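Local coordinates for protein carbohydrate binding family 6 (Clostridium thermocellum, PDB 5A8C) that probably hydrolyses terminal alpha-L-arabinofuranose residues from arabinose-bearing polysaccharides or oligosaccharides, as a family 43 glycoside hydrolase with a five-bladed beta-propeller fold, at residues A27-I31 against N284-A288; C302-M306 against V318-L324. All blocks are in the same frame, centred on the assembly; numbering follows the deposited sequence.

Contact 1 (A27-I31 against N284-A288); sequences ADYPI and NRTVA
ND2 of Asn284 donates to OH of Tyr29 at 2.9 Å, with an N-H...O angle of 151°. The oxygen lies almost in the amide plane, and ND2 sits at the ring edge, near the ring plane, with ring and amide planes 68° apart. Tyr29 carries CG anti to its backbone N (chi1 175°), which extends the ring so that its hydroxyl reaches Asn284. ND2 is also bonded to the carbonyl of Pro260, while Asn284 OD1 reaches Thr286 N at 3.4 Å, a weak bond; these partners limit the rotation of the amide. Asn284, Thr286 and Val287 are buried and form the closely packed side: Thr286 CG2 lies 3.8 Å from Tyr29 OH, oblique to the ring, and the Thr286 hydroxyl turns to Asp261 and Gln290 instead. Tyr29 and Pro30, partly exposed, form the more open side. Following a cis peptide bond, Pro30 puts its CG 3.7 Å from Val287 CG2 and its CB 4.1 Å from Thr286 CG2. The lead-in to strand 36-45, which begins the first sheet, is thus laid against the junction of strand 277-284, in the last sheet, and helix 286-291, in the five-bladed beta-propeller of family 43.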
loop_
_atom_site.group_PDB
_atom_site.type_symbol
_atom_site.label_atom_id
_atom_site.label_comp_id
_atom_site.label_asym_id
_atom_site.label_seq_id
_atom_site.Cartn_x
_atom_site.Cartn_y
_atom_site.Cartn_z
ATOM N N ALA A 27 -14.129 -9.667 -17.889
ATOM C CA ALA A 27 -12.908 -9.594 -17.091
ATOM C C ALA A 27 -12.846 -10.761 -16.166
ATOM O O ALA A 27 -13.861 -11.346 -15.794
ATOM C CB ALA A 27 -12.877 -8.278 -16.359
ATOM N N ASP A 28 -11.657 -11.053 -15.699
ATOM C CA ASP A 28 -11.458 -12.258 -14.924
ATOM C C ASP A 28 -11.534 -11.995 -13.445
ATOM O O ASP A 28 -11.248 -10.884 -12.956
ATOM C CB ASP A 28 -10.058 -12.766 -15.195
ATOM C CG ASP A 28 -9.841 -13.115 -16.617
ATOM O OD1 ASP A 28 -10.798 -13.353 -17.364
ATOM O OD2 ASP A 28 -8.695 -13.106 -17.094
ATOM N N TYR A 29 -11.866 -13.031 -12.680
ATOM C CA TYR A 29 -11.707 -13.030 -11.246
ATOM C C TYR A 29 -11.305 -14.435 -10.809
ATOM O O TYR A 29 -12.033 -15.391 -11.094
ATOM C CB TYR A 29 -13.014 -12.667 -10.579
ATOM C CG TYR A 29 -12.927 -12.771 -9.070
ATOM C CD1 TYR A 29 -12.360 -11.775 -8.300
ATOM C CD2 TYR A 29 -13.431 -13.854 -8.378
ATOM C CE1 TYR A 29 -12.280 -11.859 -6.931
ATOM C CE2 TYR A 29 -13.371 -13.933 -7.012
ATOM C CZ TYR A 29 -12.812 -12.929 -6.275
ATOM O OH TYR A 29 -12.767 -12.971 -4.924
ATOM N N PRO A 30 -10.201 -14.595 -10.100
ATOM C CA PRO A 30 -9.234 -13.563 -9.717
ATOM C C PRO A 30 -8.421 -13.067 -10.930
ATOM O O PRO A 30 -8.310 -13.755 -11.939
ATOM C CB PRO A 30 -8.372 -14.261 -8.697
ATOM C CG PRO A 30 -8.472 -15.683 -9.045
ATOM C CD PRO A 30 -9.830 -15.906 -9.570
ATOM N N ILE A 31 -7.862 -11.863 -10.818
ATOM C CA ILE A 31 -7.128 -11.294 -11.931
ATOM C C ILE A 31 -5.764 -11.899 -12.158
ATOM O O ILE A 31 -5.251 -11.856 -13.281
ATOM C CB ILE A 31 -7.029 -9.738 -11.858
ATOM C CG1 ILE A 31 -6.184 -9.250 -10.678
ATOM C CG2 ILE A 31 -8.407 -9.101 -11.865
ATOM C CD1 ILE A 31 -5.936 -7.761 -10.701
ATOM N N ASN A 284 -7.398 -10.561 -1.237
ATOM C CA ASN A 284 -8.137 -11.555 -0.488
ATOM C C ASN A 284 -7.388 -12.866 -0.588
ATOM O O ASN A 284 -6.183 -12.879 -0.859
ATOM C CB ASN A 284 -9.628 -11.622 -0.882
ATOM C CG ASN A 284 -9.916 -12.241 -2.221
ATOM O OD1 ASN A 284 -8.998 -12.591 -2.958
ATOM N ND2 ASN A 284 -11.189 -12.361 -2.528
ATOM N N ARG A 285 -8.064 -13.965 -0.267
ATOM C CA ARG A 285 -7.442 -15.300 -0.221
ATOM C C ARG A 285 -8.211 -16.319 -1.045
ATOM O O ARG A 285 -8.250 -17.484 -0.714
ATOM C CB ARG A 285 -7.226 -15.706 1.230
ATOM C CG ARG A 285 -6.194 -14.819 1.932
ATOM C CD ARG A 285 -6.434 -14.680 3.436
ATOM N NE ARG A 285 -5.261 -14.197 4.129
ATOM C CZ ARG A 285 -5.024 -12.944 4.547
ATOM N NH1 ARG A 285 -5.848 -11.934 4.285
ATOM N NH2 ARG A 285 -3.944 -12.723 5.253
ATOM N N THR A 286 -8.829 -15.848 -2.157
ATOM C CA THR A 286 -9.636 -16.728 -2.970
ATOM C C THR A 286 -8.819 -17.768 -3.708
ATOM O O THR A 286 -9.292 -18.910 -3.917
ATOM C CB THR A 286 -10.559 -15.959 -3.880
ATOM O OG1 THR A 286 -11.656 -16.814 -4.255
ATOM C CG2 THR A 286 -9.896 -15.412 -5.065
ATOM N N VAL A 287 -7.620 -17.446 -4.191
ATOM C CA VAL A 287 -6.787 -18.430 -4.868
ATOM C C VAL A 287 -6.420 -19.565 -3.952
ATOM O O VAL A 287 -6.566 -20.760 -4.284
ATOM C CB VAL A 287 -5.565 -17.780 -5.551
ATOM C CG1 VAL A 287 -4.638 -18.847 -6.159
ATOM C CG2 VAL A 287 -5.985 -16.738 -6.581
ATOM N N ALA A 288 -5.939 -19.202 -2.766
ATOM C CA ALA A 288 -5.633 -20.227 -1.760
ATOM C C ALA A 288 -6.871 -21.048 -1.431
ATOM O O ALA A 288 -6.792 -22.285 -1.330
ATOM C CB ALA A 288 -5.078 -19.561 -0.529
#

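Contact 2 (C302-M306 against V318-L324); sequences CIDQM and VPTVDGL
OD2 of Asp304 is gripped by three groups: the backbone N of Thr320 at 3.0 Å (N-H...O 160°), water 1, which donates to OD2 at 2.9 Å, and the hydroxyl of Tyr282 from strand 277-284. The Thr320 amide comes from above the carboxylate plane, 39° out of it. The other oxygen makes the shorter bond, Thr320 OG1 to Asp304 OD1 at 2.6 Å, accepted through the syn lone pair. Thr320 can offer both donors because its OG1 stands between backbone N and carbonyl carbon (chi1 66°), which turns hydroxyl and amide to the same carboxylate. Water 1 also donates to Thr320 O at 2.8 Å and so ties the loop backbone to OD2 a second time. Farther along, water 2 bridges Gln305 O and Val318 N, donating to the first and accepting from the second. Beside this polar cluster Leu324 packs by its two methyls: CD2 lies against the strand backbone, 3.8 Å from Ile303 O, and CD1 meets Ile303 CG2 at 4.1 Å, the side chains crossing at about a right angle. With donors directed at both oxygens, the buried Asp304 is probably ionised, and its charge would be shared among the bonds that hold loop 318-324 to strand 300-306.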
loop_
_atom_site.group_PDB
_atom_site.type_symbol
_atom_site.label_atom_id
_atom_site.label_comp_id
_atom_site.label_asym_id
_atom_site.label_seq_id
_atom_site.Cartn_x
_atom_site.Cartn_y
_atom_site.Cartn_z
ATOM N N CYS A 302 -6.803 -8.069 -5.802
ATOM C CA CYS A 302 -8.148 -7.811 -6.269
ATOM C C CYS A 302 -8.278 -6.355 -6.707
ATOM O O CYS A 302 -7.534 -5.505 -6.229
ATOM C CB CYS A 302 -9.186 -8.120 -5.185
ATOM S SG CYS A 302 -9.293 -9.814 -4.613
ATOM N N ILE A 303 -9.298 -6.078 -7.497
ATOM C CA ILE A 303 -9.616 -4.723 -7.922
ATOM C C ILE A 303 -11.108 -4.555 -8.026
ATOM O O ILE A 303 -11.795 -5.435 -8.576
ATOM C CB ILE A 303 -8.861 -4.336 -9.216
ATOM C CG1 ILE A 303 -9.056 -2.861 -9.554
ATOM C CG2 ILE A 303 -9.242 -5.249 -10.390
ATOM C CD1 ILE A 303 -8.134 -2.376 -10.673
ATOM N N ASP A 304 -11.637 -3.409 -7.587
ATOM C CA ASP A 304 -13.025 -3.046 -7.763
ATOM C C ASP A 304 -13.168 -1.559 -7.980
ATOM O O ASP A 304 -12.303 -0.789 -7.549
ATOM C CB ASP A 304 -13.932 -3.567 -6.631
ATOM C CG ASP A 304 -14.402 -5.029 -6.903
ATOM O OD1 ASP A 304 -15.070 -5.233 -7.952
ATOM O OD2 ASP A 304 -14.095 -5.935 -6.090
ATOM N N GLN A 305 -14.233 -1.156 -8.608
ATOM C CA GLN A 305 -14.508 0.260 -8.793
ATOM C C GLN A 305 -14.923 0.964 -7.498
ATOM O O GLN A 305 -15.581 0.374 -6.624
ATOM C CB GLN A 305 -15.573 0.466 -9.885
ATOM C CG GLN A 305 -15.566 1.887 -10.464
ATOM C CD GLN A 305 -16.299 2.059 -11.800
ATOM O OE1 GLN A 305 -16.829 1.131 -12.386
ATOM N NE2 GLN A 305 -16.299 3.280 -12.289
ATOM N N MET A 306 -14.563 2.243 -7.409
ATOM C CA MET A 306 -14.874 3.094 -6.259
ATOM C C MET A 306 -15.621 4.316 -6.804
ATOM O O MET A 306 -15.236 4.850 -7.852
ATOM C CB MET A 306 -13.569 3.508 -5.584
ATOM C CG MET A 306 -13.743 4.181 -4.220
ATOM S SD MET A 306 -12.253 4.961 -3.613
ATOM C CE MET A 306 -12.403 6.573 -4.349
ATOM N N VAL A 318 -18.205 -2.284 -3.200
ATOM C CA VAL A 318 -18.881 -3.570 -3.271
ATOM C C VAL A 318 -17.958 -4.569 -3.954
ATOM O O VAL A 318 -17.739 -4.506 -5.169
ATOM C CB VAL A 318 -20.171 -3.440 -4.056
ATOM C CG1 VAL A 318 -20.854 -4.774 -4.195
ATOM C CG2 VAL A 318 -21.096 -2.445 -3.372
ATOM N N PRO A 319 -17.361 -5.512 -3.181
ATOM C CA PRO A 319 -16.500 -6.477 -3.827
ATOM C C PRO A 319 -17.278 -7.300 -4.859
ATOM O O PRO A 319 -18.417 -7.684 -4.600
ATOM C CB PRO A 319 -16.002 -7.327 -2.649
ATOM C CG PRO A 319 -16.027 -6.431 -1.458
ATOM C CD PRO A 319 -17.268 -5.594 -1.701
ATOM N N THR A 320 -16.645 -7.600 -5.974
ATOM C CA THR A 320 -17.246 -8.412 -6.987
ATOM C C THR A 320 -16.438 -9.674 -7.202
ATOM O O THR A 320 -15.235 -9.737 -6.964
ATOM C CB THR A 320 -17.386 -7.676 -8.363
ATOM O OG1 THR A 320 -16.099 -7.407 -8.898
ATOM C CG2 THR A 320 -18.236 -6.420 -8.286
ATOM N N VAL A 321 -17.105 -10.699 -7.697
ATOM C CA VAL A 321 -16.480 -12.014 -7.863
ATOM C C VAL A 321 -16.702 -12.568 -9.278
ATOM O O VAL A 321 -16.448 -13.743 -9.522
ATOM C CB VAL A 321 -16.949 -13.016 -6.773
ATOM C CG1 VAL A 321 -16.553 -12.473 -5.400
ATOM C CG2 VAL A 321 -18.431 -13.308 -6.866
ATOM N N ASP A 322 -17.110 -11.715 -10.235
ATOM C CA ASP A 322 -17.268 -12.149 -11.603
ATOM C C ASP A 322 -16.574 -11.194 -12.585
ATOM O O ASP A 322 -16.915 -11.148 -13.782
ATOM C CB ASP A 322 -18.767 -12.359 -11.931
ATOM C CG ASP A 322 -19.398 -13.503 -11.121
ATOM O OD1 ASP A 322 -19.025 -14.687 -11.381
ATOM O OD2 ASP A 322 -20.270 -13.226 -10.237
ATOM N N GLY A 323 -15.570 -10.480 -12.101
ATOM C CA GLY A 323 -14.786 -9.587 -12.947
ATOM C C GLY A 323 -15.300 -8.170 -12.931
ATOM O O GLY A 323 -16.500 -7.941 -12.673
ATOM N N LEU A 324 -14.434 -7.206 -13.229
ATOM C CA LEU A 324 -14.921 -5.819 -13.374
ATOM C C LEU A 324 -16.033 -5.755 -14.423
ATOM O O LEU A 324 -16.018 -6.471 -15.441
ATOM C CB LEU A 324 -13.825 -4.884 -13.856
ATOM C CG LEU A 324 -12.783 -4.519 -12.777
ATOM C CD1 LEU A 324 -11.634 -3.783 -13.430
ATOM C CD2 LEU A 324 -13.349 -3.695 -11.614
HETATM O O HOH W 1 -12.754 -8.413 -6.685
HETATM O O HOH W 2 -17.931 -0.613 -5.661
#

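Each contact fastens an end of the modelled chain near the three-stranded sheet of strands 270-274, 277-284 and 300-306: contact 1 holds the N-terminal lead-in at the end of strand 277-284 and the start of helix 286-291, contact 2 the C-terminal loop along the edge strand. With centres about 10 Å apart, they touch. Tyr29 CD2 packs 3.2 Å from Val321 O, and Ala27 CB lies 3.7 Å from Leu324 N, so the two terminal segments also pack on each other. The centres of both lie about 18 Å from the centre of the chain, but contact 1 is buried and relies on one neutral amide-phenol bond plus apolar packing; contact 2, partly buried, centres on a carboxylate and uses two waters.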